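Local coordinates for probable signal peptide protein (PDB 2QGU) that binds a phospholipid, here phosphatidylethanolamine, in a pocket, and probably carries phospholipids across the periplasm between the membranes, at residues A[133-139]-A[150-156]; A[41-46]-A[63-68]; A[93-97]-A[191-195]. The protein carries 13 engineered substitutions. One frame throughout, in Å; residues are numbered along the deposited sequence. Where two conformers were deposited one is given.

Interaction 1. Residues A[133-139]-A[150-156]; sequences TDVVVRS and LDYRVEK. Engineered in segment 150-156: V154 (natural residue Met). With PEF (di-palmitoyl-3-sn-phosphatidylethanolamine), chain B.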
loop_
_atom_site.group_PDB
_atom_site.type_symbol
_atom_site.label_atom_id
_atom_site.label_comp_id
_atom_site.label_asym_id
_atom_site.label_seq_id
_atom_site.Cartn_x
_atom_site.Cartn_y
_atom_site.Cartn_z
ATOM N N THR A 133 12.595 -4.948 15.097
ATOM C CA THR A 133 12.819 -4.295 13.802
ATOM C C THR A 133 11.760 -4.608 12.744
ATOM O O THR A 133 11.810 -4.076 11.635
ATOM C CB THR A 133 14.202 -4.638 13.233
ATOM O OG1 THR A 133 14.327 -6.059 13.152
ATOM C CG2 THR A 133 15.314 -4.055 14.113
ATOM N N ASP A 134 10.811 -5.479 13.082
ATOM C CA ASP A 134 9.725 -5.824 12.174
ATOM C C ASP A 134 8.465 -5.957 13.014
ATOM O O ASP A 134 8.277 -6.945 13.732
ATOM C CB ASP A 134 10.037 -7.113 11.409
ATOM C CG ASP A 134 9.267 -7.214 10.109
ATOM O OD1 ASP A 134 8.060 -6.913 10.105
ATOM O OD2 ASP A 134 9.868 -7.576 9.076
ATOM N N VAL A 135 7.609 -4.946 12.924
ATOM C CA VAL A 135 6.551 -4.736 13.920
ATOM C C VAL A 135 5.218 -4.401 13.257
ATOM O O VAL A 135 5.157 -4.171 12.044
ATOM C CB VAL A 135 6.940 -3.603 14.917
ATOM C CG1 VAL A 135 8.294 -3.901 15.575
ATOM C CG2 VAL A 135 6.980 -2.258 14.216
ATOM N N VAL A 136 4.155 -4.372 14.060
ATOM C CA VAL A 136 2.837 -3.959 13.584
ATOM C C VAL A 136 2.393 -2.715 14.345
ATOM O O VAL A 136 2.547 -2.639 15.563
ATOM C CB VAL A 136 1.814 -5.117 13.725
ATOM C CG1 VAL A 136 0.368 -4.652 13.497
ATOM C CG2 VAL A 136 2.164 -6.246 12.756
ATOM N N VAL A 137 1.876 -1.739 13.604
ATOM C CA VAL A 137 1.243 -0.546 14.168
ATOM C C VAL A 137 -0.247 -0.633 13.863
ATOM O O VAL A 137 -0.636 -0.824 12.706
ATOM C CB VAL A 137 1.843 0.746 13.560
ATOM C CG1 VAL A 137 1.056 1.986 13.988
ATOM C CG2 VAL A 137 3.322 0.877 13.931
ATOM N N ARG A 138 -1.074 -0.522 14.900
ATOM C CA ARG A 138 -2.515 -0.685 14.744
ATOM C C ARG A 138 -3.243 0.633 14.968
ATOM O O ARG A 138 -2.885 1.413 15.851
ATOM C CB ARG A 138 -3.045 -1.758 15.696
ATOM C CG ARG A 138 -2.346 -3.120 15.563
ATOM C CD ARG A 138 -3.109 -4.210 16.305
ATOM N NE ARG A 138 -4.406 -4.449 15.671
ATOM C CZ ARG A 138 -5.500 -4.857 16.303
ATOM N NH1 ARG A 138 -5.497 -5.062 17.616
ATOM N NH2 ARG A 138 -6.619 -5.028 15.617
ATOM N N SER A 139 -4.273 0.881 14.164
ATOM C CA SER A 139 -4.987 2.151 14.227
ATOM C C SER A 139 -6.455 1.999 13.846
ATOM O O SER A 139 -6.863 0.986 13.265
ATOM C CB SER A 139 -4.320 3.193 13.316
ATOM O OG SER A 139 -4.721 3.042 11.959
ATOM N N LEU A 150 -7.095 0.126 10.403
ATOM C CA LEU A 150 -5.955 0.071 9.494
ATOM C C LEU A 150 -4.732 -0.298 10.298
ATOM O O LEU A 150 -4.348 0.436 11.205
ATOM C CB LEU A 150 -5.727 1.407 8.766
ATOM C CG LEU A 150 -6.778 1.882 7.751
ATOM C CD1 LEU A 150 -6.360 3.227 7.160
ATOM C CD2 LEU A 150 -7.034 0.848 6.655
ATOM N N ASP A 151 -4.132 -1.438 9.971
ATOM C CA ASP A 151 -2.879 -1.843 10.614
ATOM C C ASP A 151 -1.765 -1.841 9.578
ATOM O O ASP A 151 -2.027 -1.962 8.383
ATOM C CB ASP A 151 -2.981 -3.230 11.253
ATOM C CG ASP A 151 -4.030 -3.312 12.350
ATOM O OD1 ASP A 151 -4.582 -2.271 12.773
ATOM O OD2 ASP A 151 -4.279 -4.449 12.793
ATOM N N TYR A 152 -0.529 -1.721 10.052
ATOM C CA TYR A 152 0.625 -1.591 9.171
ATOM C C TYR A 152 1.745 -2.489 9.626
ATOM O O TYR A 152 2.000 -2.590 10.826
ATOM C CB TYR A 152 1.142 -0.148 9.188
ATOM C CG TYR A 152 0.080 0.865 8.876
ATOM C CD1 TYR A 152 -0.123 1.300 7.569
ATOM C CD2 TYR A 152 -0.733 1.385 9.884
ATOM C CE1 TYR A 152 -1.105 2.226 7.269
ATOM C CE2 TYR A 152 -1.729 2.320 9.596
ATOM C CZ TYR A 152 -1.908 2.733 8.279
ATOM O OH TYR A 152 -2.876 3.654 7.940
ATOM N N ARG A 153 2.408 -3.147 8.681
ATOM C CA ARG A 153 3.677 -3.804 8.973
ATOM C C ARG A 153 4.793 -2.824 8.660
ATOM O O ARG A 153 4.792 -2.180 7.605
ATOM C CB ARG A 153 3.847 -5.107 8.185
ATOM C CG ARG A 153 2.916 -6.217 8.628
ATOM C CD ARG A 153 3.474 -7.595 8.308
ATOM N NE ARG A 153 2.575 -8.644 8.778
ATOM C CZ ARG A 153 2.580 -9.161 10.005
ATOM N NH1 ARG A 153 3.456 -8.744 10.914
ATOM N NH2 ARG A 153 1.709 -10.108 10.322
ATOM N N VAL A 154 5.731 -2.697 9.593
ATOM C CA VAL A 154 6.795 -1.707 9.484
ATOM C C VAL A 154 8.126 -2.372 9.776
ATOM O O VAL A 154 8.254 -3.118 10.744
ATOM C CB VAL A 154 6.575 -0.504 10.457
ATOM C CG1 VAL A 154 7.231 0.742 9.906
ATOM C CG2 VAL A 154 5.077 -0.241 10.698
ATOM N N GLU A 155 9.108 -2.118 8.916
ATOM C CA GLU A 155 10.436 -2.699 9.077
ATOM C C GLU A 155 11.485 -1.601 9.181
ATOM O O GLU A 155 11.455 -0.637 8.413
ATOM C CB GLU A 155 10.766 -3.633 7.910
ATOM C CG GLU A 155 12.140 -4.292 8.052
ATOM C CD GLU A 155 12.602 -5.066 6.830
ATOM O OE1 GLU A 155 11.923 -5.045 5.780
ATOM O OE2 GLU A 155 13.678 -5.701 6.934
ATOM N N LYS A 156 12.415 -1.761 10.123
ATOM C CA LYS A 156 13.482 -0.790 10.308
ATOM C C LYS A 156 14.642 -1.136 9.393
ATOM O O LYS A 156 15.336 -2.133 9.612
ATOM C CB LYS A 156 13.948 -0.739 11.765
ATOM C CG LYS A 156 14.743 0.517 12.083
ATOM C CD LYS A 156 15.083 0.596 13.553
ATOM C CE LYS A 156 15.703 1.939 13.886
ATOM N NZ LYS A 156 15.886 2.086 15.356
HETATM C C2 PEF B . -13.365 3.808 2.995
HETATM C C1 PEF B . -14.868 3.535 3.001
HETATM N N PEF B . -19.625 3.620 -0.553
HETATM C C3 PEF B . -13.075 5.048 3.816
HETATM C C4 PEF B . -17.496 2.903 0.422
HETATM C C5 PEF B . -18.808 2.447 -0.210
HETATM C C10 PEF B . -12.039 1.927 2.594
HETATM C C11 PEF B . -11.023 0.890 3.054
HETATM C C12 PEF B . -9.784 1.588 3.616
HETATM C C13 PEF B . -9.008 2.229 2.471
HETATM C C14 PEF B . -7.633 2.689 2.918
HETATM C C15 PEF B . -6.869 3.255 1.723
HETATM C C16 PEF B . -5.390 3.425 2.061
HETATM C C17 PEF B . -4.569 3.703 0.806
HETATM C C18 PEF B . -4.114 2.397 0.152
HETATM C C19 PEF B . -2.665 2.502 -0.315
HETATM C C20 PEF B . -2.590 3.109 -1.719
HETATM C C21 PEF B . -1.138 3.282 -2.159
HETATM C C22 PEF B . -0.537 1.945 -2.591
HETATM C C23 PEF B . 0.823 2.143 -3.258
HETATM C C24 PEF B . 1.963 1.950 -2.260
HETATM C C25 PEF B . 3.229 2.659 -2.734
HETATM C C30 PEF B . -11.324 6.267 4.737
HETATM C C31 PEF B . -10.024 6.745 4.962
HETATM C C32 PEF B . -9.054 6.394 4.032
HETATM C C33 PEF B . -7.769 7.217 4.250
HETATM C C34 PEF B . -6.659 6.416 4.950
HETATM C C35 PEF B . -5.249 6.883 4.539
HETATM C C36 PEF B . -4.280 5.930 4.867
HETATM C C37 PEF B . -3.014 6.232 4.353
HETATM C C38 PEF B . -2.088 5.247 4.713
HETATM C C39 PEF B . -0.718 5.441 4.049
HETATM C C40 PEF B . 0.193 4.211 4.234
HETATM C C41 PEF B . -0.021 3.170 3.119
HETATM C C42 PEF B . 1.186 2.235 2.972
HETATM C C43 PEF B . 0.812 0.953 2.217
HETATM C C44 PEF B . 2.040 0.069 1.967
HETATM C C45 PEF B . 1.665 -1.212 1.217
HETATM O O4 PEF B . -12.268 2.068 1.389
HETATM O O5 PEF B . -12.170 6.582 5.568
HETATM O O2 PEF B . -12.664 2.679 3.547
HETATM O O3 PEF B . -11.698 5.482 3.673
HETATM O O1P PEF B . -17.521 4.987 3.659
HETATM O O2P PEF B . -17.433 5.750 1.219
HETATM O O3P PEF B . -15.523 4.495 2.167
HETATM O O4P PEF B . -17.738 3.348 1.769
HETATM P P PEF B . -17.106 4.751 2.254
HETATM O O HOH W 1 5.525 -6.862 11.003
HETATM O O HOH W 2 -3.627 4.968 10.243
HETATM O O HOH W 3 -6.862 -1.785 14.278
#
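S139 stands out in this otherwise regular antiparallel ladder: its hydroxyl turns back on the partner strand, OG donating to L150 O at 2.7 Å, the same carbonyl that S139 N reaches only weakly (3.0 Å, 123° at the hydrogen). Water 2 then donates to S139 OG (2.8 Å) and lies 2.8 Å from Y152 OH. The remaining register is textbook: V135 N to V154 O and V154 N to V135 O are both 2.9 Å, while V137 N to Y152 O is 2.9 Å and Y152 N to V137 O 2.8 Å. Axes 4.6 Å apart at 161° fit two neighbouring strands of a hairpin.

Side chains alternate. On the face of D134, V136 and R138 the contact is mostly polar, with V136 CG2 lying 3.4 Å from R153 NH1: R138 NE meets D151 OD2 in a 2.9 Å salt bridge, and water 1 joins D134 OD1 to R153 NH1, at 2.7 and 2.8 Å. D134 is also hydrogen-bonded to Y164, and both D134 and E155 form salt bridges with R76. The other face is largely apolar, with V137 CG2 3.8 Å from CG2 of the engineered V154. This is the lipid side of the sheet: Y152 OH comes within 3.7 Å of PEF C38 and L150 CD1 within 3.9 Å of PEF C34, so the hairpin supplies part of the pocket wall.

Helix 31-47 packs over that face through contacts with V135, V137 and Y152. Within the sheet, strand 120-123 flanks 134-143, and strand 160-168 continues the antiparallel order beyond 146-157.

Interaction 2. Residues A[41-46]-A[63-68]; sequences DVLATI and LVDQKI. With PEF (di-palmitoyl-3-sn-phosphatidylethanolamine), chain B.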
loop_
_atom_site.group_PDB
_atom_site.type_symbol
_atom_site.label_atom_id
_atom_site.label_comp_id
_atom_site.label_asym_id
_atom_site.label_seq_id
_atom_site.Cartn_x
_atom_site.Cartn_y
_atom_site.Cartn_z
ATOM N N ASP A 41 0.086 13.279 7.181
ATOM C CA ASP A 41 0.511 14.001 5.989
ATOM C C ASP A 41 -0.443 13.726 4.825
ATOM O O ASP A 41 -0.890 14.654 4.154
ATOM C CB ASP A 41 1.947 13.604 5.647
ATOM C CG ASP A 41 2.619 14.557 4.689
ATOM O OD1 ASP A 41 2.109 15.676 4.473
ATOM O OD2 ASP A 41 3.676 14.175 4.154
ATOM N N VAL A 42 -0.770 12.453 4.613
ATOM C CA VAL A 42 -1.742 12.062 3.597
ATOM C C VAL A 42 -3.084 12.761 3.824
ATOM O O VAL A 42 -3.614 13.399 2.907
ATOM C CB VAL A 42 -1.918 10.522 3.550
ATOM C CG1 VAL A 42 -3.120 10.116 2.677
ATOM C CG2 VAL A 42 -0.640 9.868 3.043
ATOM N N LEU A 43 -3.614 12.665 5.043
ATOM C CA LEU A 43 -4.928 13.236 5.358
ATOM C C LEU A 43 -4.948 14.757 5.174
ATOM O O LEU A 43 -5.863 15.292 4.551
ATOM C CB LEU A 43 -5.385 12.841 6.770
ATOM C CG LEU A 43 -5.722 11.364 6.990
ATOM C CD1 LEU A 43 -5.955 11.092 8.459
ATOM C CD2 LEU A 43 -6.948 10.938 6.169
ATOM N N ALA A 44 -3.930 15.435 5.697
ATOM C CA ALA A 44 -3.848 16.899 5.597
ATOM C C ALA A 44 -3.734 17.362 4.150
ATOM O O ALA A 44 -4.351 18.356 3.759
ATOM C CB ALA A 44 -2.680 17.430 6.408
ATOM N N THR A 45 -2.937 16.644 3.360
ATOM C CA THR A 45 -2.766 16.977 1.947
ATOM C C THR A 45 -4.083 16.871 1.175
ATOM O O THR A 45 -4.449 17.793 0.435
ATOM C CB THR A 45 -1.669 16.107 1.297
ATOM O OG1 THR A 45 -0.448 16.253 2.032
ATOM C CG2 THR A 45 -1.432 16.518 -0.159
ATOM N N ILE A 46 -4.811 15.772 1.371
ATOM C CA ILE A 46 -6.120 15.602 0.731
ATOM C C ILE A 46 -7.085 16.722 1.138
ATOM O O ILE A 46 -7.747 17.325 0.285
ATOM C CB ILE A 46 -6.752 14.216 1.048
ATOM C CG1 ILE A 46 -5.869 13.081 0.514
ATOM C CG2 ILE A 46 -8.156 14.124 0.447
ATOM C CD1 ILE A 46 -6.226 11.707 1.066
ATOM N N LEU A 63 0.221 12.303 -4.901
ATOM C CA LEU A 63 0.058 12.183 -3.444
ATOM C C LEU A 63 0.761 10.949 -2.902
ATOM O O LEU A 63 1.493 11.020 -1.908
ATOM C CB LEU A 63 -1.431 12.139 -3.067
ATOM C CG LEU A 63 -1.833 11.752 -1.633
ATOM C CD1 LEU A 63 -1.661 12.915 -0.676
ATOM C CD2 LEU A 63 -3.268 11.267 -1.593
ATOM N N VAL A 64 0.544 9.816 -3.560
ATOM C CA VAL A 64 1.156 8.562 -3.136
ATOM C C VAL A 64 2.677 8.632 -3.270
ATOM O O VAL A 64 3.402 8.265 -2.348
ATOM C CB VAL A 64 0.560 7.350 -3.893
ATOM C CG1 VAL A 64 1.346 6.079 -3.579
ATOM C CG2 VAL A 64 -0.911 7.168 -3.521
ATOM N N ASP A 65 3.158 9.131 -4.406
ATOM C CA ASP A 65 4.594 9.251 -4.633
ATOM C C ASP A 65 5.286 10.168 -3.636
ATOM O O ASP A 65 6.396 9.880 -3.189
ATOM C CB ASP A 65 4.870 9.731 -6.055
ATOM C CG ASP A 65 4.740 8.626 -7.068
ATOM O OD1 ASP A 65 4.767 7.447 -6.657
ATOM O OD2 ASP A 65 4.621 8.936 -8.269
ATOM N N GLN A 66 4.632 11.266 -3.280
ATOM C CA GLN A 66 5.263 12.265 -2.422
ATOM C C GLN A 66 5.077 11.996 -0.933
ATOM O O GLN A 66 5.964 12.290 -0.129
ATOM C CB GLN A 66 4.738 13.660 -2.753
ATOM C CG GLN A 66 5.082 14.151 -4.149
ATOM C CD GLN A 66 4.174 15.279 -4.596
ATOM O OE1 GLN A 66 3.529 15.942 -3.777
ATOM N NE2 GLN A 66 4.109 15.499 -5.907
ATOM N N LYS A 67 3.918 11.456 -0.562
ATOM C CA LYS A 67 3.545 11.365 0.850
ATOM C C LYS A 67 3.571 9.946 1.413
ATOM O O LYS A 67 3.602 9.775 2.632
ATOM C CB LYS A 67 2.168 11.996 1.100
ATOM C CG LYS A 67 1.949 13.396 0.497
ATOM C CD LYS A 67 2.986 14.408 0.948
ATOM C CE LYS A 67 2.767 15.743 0.240
ATOM N NZ LYS A 67 3.776 16.766 0.644
ATOM N N ILE A 68 3.564 8.938 0.542
ATOM C CA ILE A 68 3.571 7.540 1.009
ATOM C C ILE A 68 4.866 6.806 0.666
ATOM O O ILE A 68 5.509 6.229 1.551
ATOM C CB ILE A 68 2.328 6.761 0.520
ATOM C CG1 ILE A 68 1.064 7.383 1.117
ATOM C CG2 ILE A 68 2.413 5.273 0.913
ATOM C CD1 ILE A 68 -0.232 6.842 0.530
HETATM C C2 PEF B . -13.365 3.808 2.995
HETATM C C1 PEF B . -14.868 3.535 3.001
HETATM N N PEF B . -19.625 3.620 -0.553
HETATM C C3 PEF B . -13.075 5.048 3.816
HETATM C C4 PEF B . -17.496 2.903 0.422
HETATM C C5 PEF B . -18.808 2.447 -0.210
HETATM C C10 PEF B . -12.039 1.927 2.594
HETATM C C11 PEF B . -11.023 0.890 3.054
HETATM C C12 PEF B . -9.784 1.588 3.616
HETATM C C13 PEF B . -9.008 2.229 2.471
HETATM C C14 PEF B . -7.633 2.689 2.918
HETATM C C15 PEF B . -6.869 3.255 1.723
HETATM C C16 PEF B . -5.390 3.425 2.061
HETATM C C17 PEF B . -4.569 3.703 0.806
HETATM C C18 PEF B . -4.114 2.397 0.152
HETATM C C19 PEF B . -2.665 2.502 -0.315
HETATM C C20 PEF B . -2.590 3.109 -1.719
HETATM C C21 PEF B . -1.138 3.282 -2.159
HETATM C C22 PEF B . -0.537 1.945 -2.591
HETATM C C23 PEF B . 0.823 2.143 -3.258
HETATM C C24 PEF B . 1.963 1.950 -2.260
HETATM C C25 PEF B . 3.229 2.659 -2.734
HETATM C C30 PEF B . -11.324 6.267 4.737
HETATM C C31 PEF B . -10.024 6.745 4.962
HETATM C C32 PEF B . -9.054 6.394 4.032
HETATM C C33 PEF B . -7.769 7.217 4.250
HETATM C C34 PEF B . -6.659 6.416 4.950
HETATM C C35 PEF B . -5.249 6.883 4.539
HETATM C C36 PEF B . -4.280 5.930 4.867
HETATM C C37 PEF B . -3.014 6.232 4.353
HETATM C C38 PEF B . -2.088 5.247 4.713
HETATM C C39 PEF B . -0.718 5.441 4.049
HETATM C C40 PEF B . 0.193 4.211 4.234
HETATM C C41 PEF B . -0.021 3.170 3.119
HETATM C C42 PEF B . 1.186 2.235 2.972
HETATM C C43 PEF B . 0.812 0.953 2.217
HETATM C C44 PEF B . 2.040 0.069 1.967
HETATM C C45 PEF B . 1.665 -1.212 1.217
HETATM O O4 PEF B . -12.268 2.068 1.389
HETATM O O5 PEF B . -12.170 6.582 5.568
HETATM O O2 PEF B . -12.664 2.679 3.547
HETATM O O3 PEF B . -11.698 5.482 3.673
HETATM O O1P PEF B . -17.521 4.987 3.659
HETATM O O2P PEF B . -17.433 5.750 1.219
HETATM O O3P PEF B . -15.523 4.495 2.167
HETATM O O4P PEF B . -17.738 3.348 1.769
HETATM P P PEF B . -17.106 4.751 2.254
HETATM O O HOH W 4 4.724 11.587 4.332
HETATM O O HOH W 5 3.182 17.797 3.168
#
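K67, L63 and V42 lose 72, 71 and 64 Å² respectively to this contact between helices 31-47 and 57-67, out of 326 Å² in all. K67 lies along the outer side of the junction. Its aliphatic part does the packing: CB is 4.0 Å from V42 CG2, CD 3.3 Å from D41 OD2 and CE 3.7 Å from T45 OG1. The charged end stops short of a salt bridge, since K67 NZ is 4.3 Å from D41 OD1; water 5 spans the gap, donating to D41 OD1 at 2.7 Å and accepting from K67 NZ at 2.8 Å. Water 4 makes a second bridge, from D41 OD2 (2.8 Å) to the carbonyl K67 O (2.7 Å).

L63, one helical turn earlier, points its CB toward the other helix and reaches T45 CG2 with CD1 (3.6 Å) and I46 CG1 with CD2 (3.8 Å). The short axes pass 10.5 Å apart at 134°, an oblique, broadly antiparallel crossing whose interface is made chiefly by side chains. In this MlaC fold the pair forms part of the helical wall of the lipid pocket, because the next side chains inward meet the acyl chains: I68 CD1 is 3.8 Å from PEF C39 and V64 CG1 4.0 Å from PEF C23.

V42 lies between K67 and I68: its CG2, already in contact with K67 CB, touches I68 CG1 at 3.6 Å, and so backs a residue that lines the pocket. Nearby, L52 of helix 50-53 packs on both I46 and L63, and helix 91-114 meets I46 through L113 and V64 through I106.

Interaction 3. Residues A[93-97]-A[191-195]; sequences QQQQI and VGGLV. Engineered in segment 191-195: G192 (natural residue Ser).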
loop_
_atom_site.group_PDB
_atom_site.type_symbol
_atom_site.label_atom_id
_atom_site.label_comp_id
_atom_site.label_asym_id
_atom_site.label_seq_id
_atom_site.Cartn_x
_atom_site.Cartn_y
_atom_site.Cartn_z
ATOM N N GLN A 93 11.189 -7.566 -15.514
ATOM C CA GLN A 93 9.876 -8.031 -15.059
ATOM C C GLN A 93 9.584 -7.604 -13.630
ATOM O O GLN A 93 8.460 -7.215 -13.319
ATOM C CB GLN A 93 9.751 -9.542 -15.191
ATOM C CG GLN A 93 9.464 -9.992 -16.614
ATOM C CD GLN A 93 9.504 -11.489 -16.772
ATOM O OE1 GLN A 93 10.266 -12.183 -16.094
ATOM N NE2 GLN A 93 8.676 -12.002 -17.673
ATOM N N GLN A 94 10.600 -7.664 -12.772
ATOM C CA GLN A 94 10.447 -7.248 -11.378
ATOM C C GLN A 94 10.024 -5.786 -11.279
ATOM O O GLN A 94 9.139 -5.444 -10.500
ATOM C CB GLN A 94 11.738 -7.489 -10.595
ATOM C CG GLN A 94 11.993 -8.952 -10.262
ATOM C CD GLN A 94 13.333 -9.177 -9.594
ATOM O OE1 GLN A 94 14.175 -8.278 -9.539
ATOM N NE2 GLN A 94 13.540 -10.381 -9.076
ATOM N N GLN A 95 10.639 -4.927 -12.088
ATOM C CA GLN A 95 10.272 -3.515 -12.119
ATOM C C GLN A 95 8.864 -3.308 -12.687
ATOM O O GLN A 95 8.068 -2.552 -12.126
ATOM C CB GLN A 95 11.298 -2.698 -12.913
ATOM C CG GLN A 95 11.115 -1.193 -12.770
ATOM C CD GLN A 95 11.250 -0.728 -11.333
ATOM O OE1 GLN A 95 10.290 -0.231 -10.729
ATOM N NE2 GLN A 95 12.434 -0.905 -10.767
ATOM N N GLN A 96 8.552 -3.991 -13.787
ATOM C CA GLN A 96 7.232 -3.875 -14.410
ATOM C C GLN A 96 6.120 -4.322 -13.472
ATOM O O GLN A 96 5.065 -3.687 -13.411
ATOM C CB GLN A 96 7.166 -4.681 -15.708
ATOM C CG GLN A 96 8.077 -4.143 -16.803
ATOM C CD GLN A 96 8.139 -5.034 -18.023
ATOM O OE1 GLN A 96 7.676 -6.173 -18.012
ATOM N NE2 GLN A 96 8.728 -4.515 -19.090
ATOM N N ILE A 97 6.363 -5.420 -12.758
ATOM C CA ILE A 97 5.392 -5.941 -11.791
ATOM C C ILE A 97 5.196 -4.995 -10.603
ATOM O O ILE A 97 4.059 -4.731 -10.211
ATOM C CB ILE A 97 5.732 -7.391 -11.363
ATOM C CG1 ILE A 97 5.509 -8.335 -12.550
ATOM C CG2 ILE A 97 4.876 -7.840 -10.172
ATOM C CD1 ILE A 97 6.173 -9.691 -12.422
ATOM N N VAL A 191 5.636 -16.094 -14.916
ATOM C CA VAL A 191 5.740 -14.673 -14.562
ATOM C C VAL A 191 5.222 -13.759 -15.667
ATOM O O VAL A 191 4.626 -12.714 -15.395
ATOM C CB VAL A 191 7.200 -14.302 -14.203
ATOM C CG1 VAL A 191 7.370 -12.785 -14.079
ATOM C CG2 VAL A 191 7.619 -15.005 -12.912
ATOM N N GLY A 192 5.449 -14.150 -16.919
ATOM C CA GLY A 192 4.895 -13.419 -18.046
ATOM C C GLY A 192 3.382 -13.316 -17.966
ATOM O O GLY A 192 2.801 -12.280 -18.309
ATOM N N GLY A 193 2.748 -14.388 -17.491
ATOM C CA GLY A 193 1.302 -14.413 -17.269
ATOM C C GLY A 193 0.853 -13.371 -16.261
ATOM O O GLY A 193 -0.194 -12.740 -16.433
ATOM N N LEU A 194 1.650 -13.184 -15.215
ATOM C CA LEU A 194 1.342 -12.178 -14.205
ATOM C C LEU A 194 1.432 -10.754 -14.759
ATOM O O LEU A 194 0.578 -9.913 -14.461
ATOM C CB LEU A 194 2.234 -12.345 -12.972
ATOM C CG LEU A 194 1.972 -11.323 -11.860
ATOM C CD1 LEU A 194 0.525 -11.397 -11.357
ATOM C CD2 LEU A 194 2.925 -11.504 -10.713
ATOM N N VAL A 195 2.457 -10.486 -15.565
ATOM C CA VAL A 195 2.584 -9.184 -16.224
ATOM C C VAL A 195 1.342 -8.901 -17.079
ATOM O O VAL A 195 0.766 -7.815 -17.017
ATOM C CB VAL A 195 3.875 -9.103 -17.081
ATOM C CG1 VAL A 195 3.941 -7.788 -17.875
ATOM C CG2 VAL A 195 5.119 -9.257 -16.207
HETATM O O HOH W 6 8.161 -14.988 -18.488
#
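V191 opens the second segment with its CB directed toward helix 91-114: CG1 lies 3.7 Å from I97 CD1 and 3.6 Å from Q93 OE1, while M82 of helix 74-82 touches both V191 and I97. At G192, an engineered position, the backbone amide takes part; water 6 accepts from Q93 NE2 at 3.1 Å and, weakly, from G192 N at 3.2 Å. G193 makes no contact with 93-97. L194 returns to the interface, its CD2 4.1 Å from I97 CD1, and also packs against F181 and I185 of helix 173-188. V195 closes the segment with CG2 3.8 Å from I97 CG1 and 4.4 Å from Q93 CG, and CG1 4.1 Å from Q96 OE1.

The two short axes run 10.4 Å apart at 31°, so segment 191-195 runs at a shallow angle, in the same sense, beside 93-97. I97, with 69 Å² covered, meets V191, L194 and V195 in turn. Aliphatic packing round one isoleucine, bordered by glutamines whose direct approaches are no closer than 3.6 Å, implies an interface held by shape and apolar burial, with polar linkage through water at its edge.

Interactions 1 and 2 address the same ligand from different structural layers: the hairpin 133-139/150-156 and the helix pair 41-46/63-68 do not touch, with nearest atoms about 8 Å apart and centres 19 Å apart, yet both reach the PEF acyl chain that includes C34, C38 and C39. Helix 31-47 connects them, since it carries 41-46 and also packs on the sheet. Interaction 3 is peripheral, its centre 27 Å from each of the others and the I97 side chain about 13 Å from PEF. Helix 91-114 nonetheless ties it to interaction 2, and along the chain its 93-97/191-195 closure encloses the whole hairpin.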